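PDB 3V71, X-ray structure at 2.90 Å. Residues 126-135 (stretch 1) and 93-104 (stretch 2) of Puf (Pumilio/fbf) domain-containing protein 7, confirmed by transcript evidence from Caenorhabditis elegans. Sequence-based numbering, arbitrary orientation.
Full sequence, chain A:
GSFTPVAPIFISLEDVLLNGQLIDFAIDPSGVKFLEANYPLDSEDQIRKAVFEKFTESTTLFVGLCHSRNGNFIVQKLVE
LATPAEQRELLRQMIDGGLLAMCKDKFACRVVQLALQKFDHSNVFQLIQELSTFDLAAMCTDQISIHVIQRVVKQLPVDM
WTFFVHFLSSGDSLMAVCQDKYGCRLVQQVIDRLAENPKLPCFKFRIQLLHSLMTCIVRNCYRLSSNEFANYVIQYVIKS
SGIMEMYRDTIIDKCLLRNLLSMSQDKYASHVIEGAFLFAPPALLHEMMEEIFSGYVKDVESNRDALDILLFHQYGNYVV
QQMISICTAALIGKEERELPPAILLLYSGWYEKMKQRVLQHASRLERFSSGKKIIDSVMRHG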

# COMPACT_ATOMS: atom_id res chain seq x y z
N GLN A 126 -8.62 -24.13 -1.45
CA GLN A 126 -10.08 -24.03 -1.38
C GLN A 126 -10.50 -22.73 -0.71
O GLN A 126 -11.55 -22.16 -1.01
CB GLN A 126 -10.70 -25.20 -0.63
CG GLN A 126 -10.56 -26.54 -1.32
CD GLN A 126 -9.42 -27.35 -0.75
OE1 GLN A 126 -9.16 -27.31 0.46
NE2 GLN A 126 -8.72 -28.08 -1.62
N LEU A 127 -9.67 -22.28 0.23
CA LEU A 127 -9.89 -21.01 0.87
C LEU A 127 -9.87 -19.90 -0.19
O LEU A 127 -10.85 -19.18 -0.37
CB LEU A 127 -8.80 -20.77 1.91
CG LEU A 127 -9.15 -19.75 2.99
CD1 LEU A 127 -10.54 -20.02 3.53
CD2 LEU A 127 -8.13 -19.75 4.11
N ILE A 128 -8.75 -19.78 -0.89
CA ILE A 128 -8.58 -18.78 -1.95
C ILE A 128 -9.55 -19.00 -3.11
O ILE A 128 -10.02 -18.05 -3.73
CB ILE A 128 -7.15 -18.79 -2.49
CG1 ILE A 128 -6.17 -18.51 -1.35
CG2 ILE A 128 -7.00 -17.77 -3.59
CD1 ILE A 128 -4.74 -18.38 -1.80
N GLN A 129 -9.83 -20.27 -3.41
CA GLN A 129 -10.88 -20.59 -4.35
C GLN A 129 -12.14 -19.87 -3.92
O GLN A 129 -12.87 -19.32 -4.74
CB GLN A 129 -11.13 -22.10 -4.38
CG GLN A 129 -10.29 -22.85 -5.41
CD GLN A 129 -10.66 -22.48 -6.84
OE1 GLN A 129 -9.88 -21.84 -7.56
NE2 GLN A 129 -11.86 -22.89 -7.26
N GLU A 130 -12.38 -19.86 -2.61
CA GLU A 130 -13.60 -19.29 -2.04
C GLU A 130 -13.65 -17.77 -2.17
O GLU A 130 -14.66 -17.22 -2.61
CB GLU A 130 -13.75 -19.72 -0.58
CG GLU A 130 -15.05 -19.28 0.07
CD GLU A 130 -16.28 -19.89 -0.58
OE1 GLU A 130 -16.13 -20.55 -1.63
OE2 GLU A 130 -17.39 -19.72 -0.02
N LEU A 131 -12.57 -17.10 -1.79
CA LEU A 131 -12.49 -15.65 -1.92
C LEU A 131 -12.75 -15.19 -3.34
O LEU A 131 -13.54 -14.28 -3.57
CB LEU A 131 -11.10 -15.16 -1.51
CG LEU A 131 -10.72 -15.51 -0.08
CD1 LEU A 131 -9.24 -15.26 0.14
CD2 LEU A 131 -11.58 -14.72 0.91
N SER A 132 -12.08 -15.83 -4.29
CA SER A 132 -12.20 -15.48 -5.70
C SER A 132 -13.64 -15.22 -6.13
O SER A 132 -13.90 -14.39 -7.00
CB SER A 132 -11.57 -16.57 -6.56
OG SER A 132 -11.81 -17.84 -5.98
N THR A 133 -14.57 -15.93 -5.51
CA THR A 133 -15.97 -15.86 -5.91
C THR A 133 -16.69 -14.67 -5.29
O THR A 133 -17.88 -14.47 -5.53
CB THR A 133 -16.72 -17.13 -5.47
OG1 THR A 133 -17.07 -17.02 -4.09
CG2 THR A 133 -15.84 -18.36 -5.68
N PHE A 134 -15.99 -13.89 -4.49
CA PHE A 134 -16.60 -12.74 -3.84
C PHE A 134 -16.61 -11.55 -4.77
O PHE A 134 -16.09 -11.61 -5.89
CB PHE A 134 -15.87 -12.37 -2.55
CG PHE A 134 -15.92 -13.45 -1.51
CD1 PHE A 134 -16.89 -14.43 -1.57
CD2 PHE A 134 -14.99 -13.48 -0.49
CE1 PHE A 134 -16.94 -15.43 -0.62
CE2 PHE A 134 -15.03 -14.47 0.47
CZ PHE A 134 -16.01 -15.45 0.41
N ASP A 135 -17.20 -10.46 -4.30
CA ASP A 135 -17.14 -9.18 -5.00
C ASP A 135 -15.83 -8.50 -4.63
O ASP A 135 -15.76 -7.72 -3.67
CB ASP A 135 -18.34 -8.32 -4.63
CG ASP A 135 -18.25 -6.92 -5.20
OD1 ASP A 135 -17.43 -6.70 -6.12
OD2 ASP A 135 -19.01 -6.05 -4.73
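Stretch 2, residues 93-104: QMIDGGLLAMCK

Stretch 2, two helical segments joined at a glycine pair, meets a helix and the loop that follows it. In stretch 1 a helix that begins earlier in the chain continues through Gln-126 to about Leu-131, then gives way to a short loop carrying Phe-134. Stretch 2 enters as the last turn of a helix that begins earlier in the chain, through Ile-95, breaks at Gly-97 and Gly-98, and starts a new helix at about Leu-99. This second helix crosses the first almost at right angles: the signed crossing angle is -84°, and the axes come within 11.0 Å.

The break has a clear backbone logic. Gly-97 N donates a hydrogen bond to Met-94 O at 3.3 Å and Gly-98 N one to Ile-95 O at 3.1 Å, closing the first helix. Gly-98 then takes phi/psi of 66/90, a positive phi that favours glycine, and the chain returns to helical angles at Leu-99. The new helix is held by hydrogen bonds such as Cys-103 N to Leu-99 O at 3.2 Å and Lys-104 N to Leu-100 O at 3.1 Å.

Apolar packing carries the contact, with no hydrogen bond across it, and Leu-99 is its hub. With chi1 t and chi2 p, Leu-99 points toward stretch 1, its CA 7.8 Å from the CA of Glu-130. Its CD2 lies 3.8 Å from Leu-127 CD1 and 4.1 Å from Leu-131 CD2, so one methyl serves residues a helical turn apart. The neighbours extend this patch: Met-94 CE reaches Leu-127 CD1 at 3.9 Å, and Cys-103 SG sits 4.2 Å from Leu-131 CD2. Thus both helical segments of stretch 2 contribute to the same surface.

Phe-134 extends the contact beyond the helix of stretch 1. Its CA is 7.3 Å from Leu-100 CA, and its ring receives Leu-100 CB over one face, 3.9 Å from the ring centroid and 15° off the normal, a CH-pi contact. Leu-99 CB lies at the ring edge, 3.9 Å from Phe-134 CZ. A single aromatic ring therefore meets two consecutive residues in two different ways.

Glu-130 points its CA-to-CB bond toward stretch 2. Its CG comes to 3.3 Å from Leu-99 CD2, short for two carbons at this resolution, and its OE2 also touches Ile-95 CG2 at 3.7 Å. The rule to read here is that a charged residue can line an apolar contact, and that one leucine at the start of the crossing helix can contact Leu-127, Glu-130 and Leu-131 of the other helix, and Phe-134 just past its end.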

# COMPACT_ATOMS: atom_id res chain seq x y z
N GLN A 93 -16.20 -25.28 8.25
CA GLN A 93 -16.99 -24.44 9.15
C GLN A 93 -16.89 -22.96 8.80
O GLN A 93 -17.86 -22.22 8.95
CB GLN A 93 -16.57 -24.67 10.60
CG GLN A 93 -17.16 -25.94 11.21
CD GLN A 93 -18.68 -25.95 11.16
OE1 GLN A 93 -19.28 -26.09 10.09
NE2 GLN A 93 -19.30 -25.82 12.32
N MET A 94 -15.72 -22.54 8.34
CA MET A 94 -15.56 -21.19 7.85
C MET A 94 -16.49 -20.94 6.68
O MET A 94 -17.28 -20.00 6.68
CB MET A 94 -14.11 -20.95 7.43
CG MET A 94 -13.14 -20.97 8.59
SD MET A 94 -11.49 -20.40 8.13
CE MET A 94 -10.99 -21.70 7.02
N ILE A 95 -16.42 -21.82 5.69
CA ILE A 95 -17.25 -21.71 4.50
C ILE A 95 -18.75 -21.82 4.82
O ILE A 95 -19.54 -20.97 4.41
CB ILE A 95 -16.85 -22.74 3.45
CG1 ILE A 95 -15.38 -22.51 3.06
CG2 ILE A 95 -17.77 -22.65 2.26
CD1 ILE A 95 -14.93 -23.27 1.84
N ASP A 96 -19.12 -22.86 5.55
CA ASP A 96 -20.53 -23.09 5.90
C ASP A 96 -21.11 -21.98 6.78
O ASP A 96 -22.33 -21.85 6.89
CB ASP A 96 -20.71 -24.45 6.56
CG ASP A 96 -20.53 -25.61 5.58
OD1 ASP A 96 -20.54 -25.36 4.35
OD2 ASP A 96 -20.39 -26.76 6.05
N GLY A 97 -20.23 -21.19 7.39
CA GLY A 97 -20.66 -20.09 8.22
C GLY A 97 -20.37 -18.72 7.62
O GLY A 97 -20.07 -17.77 8.34
N GLY A 98 -20.46 -18.62 6.29
CA GLY A 98 -20.22 -17.36 5.61
C GLY A 98 -18.80 -16.85 5.72
O GLY A 98 -18.46 -16.11 6.65
N LEU A 99 -17.96 -17.24 4.77
CA LEU A 99 -16.56 -16.82 4.77
C LEU A 99 -16.40 -15.32 4.58
O LEU A 99 -15.56 -14.69 5.21
CB LEU A 99 -15.77 -17.56 3.69
CG LEU A 99 -14.30 -17.16 3.69
CD1 LEU A 99 -13.69 -17.39 5.06
CD2 LEU A 99 -13.52 -17.92 2.62
N LEU A 100 -17.21 -14.76 3.69
CA LEU A 100 -17.20 -13.32 3.43
C LEU A 100 -17.48 -12.50 4.68
O LEU A 100 -16.72 -11.59 5.01
CB LEU A 100 -18.21 -12.98 2.34
CG LEU A 100 -18.50 -11.49 2.17
CD1 LEU A 100 -17.22 -10.71 1.94
CD2 LEU A 100 -19.48 -11.28 1.03
N ALA A 101 -18.57 -12.82 5.37
CA ALA A 101 -18.94 -12.12 6.60
C ALA A 101 -17.86 -12.24 7.69
O ALA A 101 -17.84 -11.45 8.63
CB ALA A 101 -20.27 -12.63 7.12
N MET A 102 -16.99 -13.23 7.57
CA MET A 102 -15.86 -13.36 8.48
C MET A 102 -14.83 -12.30 8.15
O MET A 102 -14.23 -11.70 9.03
CB MET A 102 -15.22 -14.75 8.37
CG MET A 102 -16.02 -15.87 9.02
SD MET A 102 -15.12 -17.43 9.16
CE MET A 102 -13.76 -16.98 10.24
N CYS A 103 -14.65 -12.07 6.86
CA CYS A 103 -13.66 -11.12 6.40
C CYS A 103 -14.04 -9.69 6.76
O CYS A 103 -13.17 -8.87 7.05
CB CYS A 103 -13.47 -11.26 4.89
SG CYS A 103 -13.00 -12.93 4.39
N LYS A 104 -15.34 -9.41 6.76
CA LYS A 104 -15.85 -8.09 7.10
C LYS A 104 -15.81 -7.78 8.61
O LYS A 104 -15.98 -6.64 9.02
CB LYS A 104 -17.27 -7.90 6.55
CG LYS A 104 -17.35 -8.04 5.04
CD LYS A 104 -18.63 -7.43 4.46
CE LYS A 104 -19.89 -8.18 4.90
NZ LYS A 104 -20.07 -9.52 4.26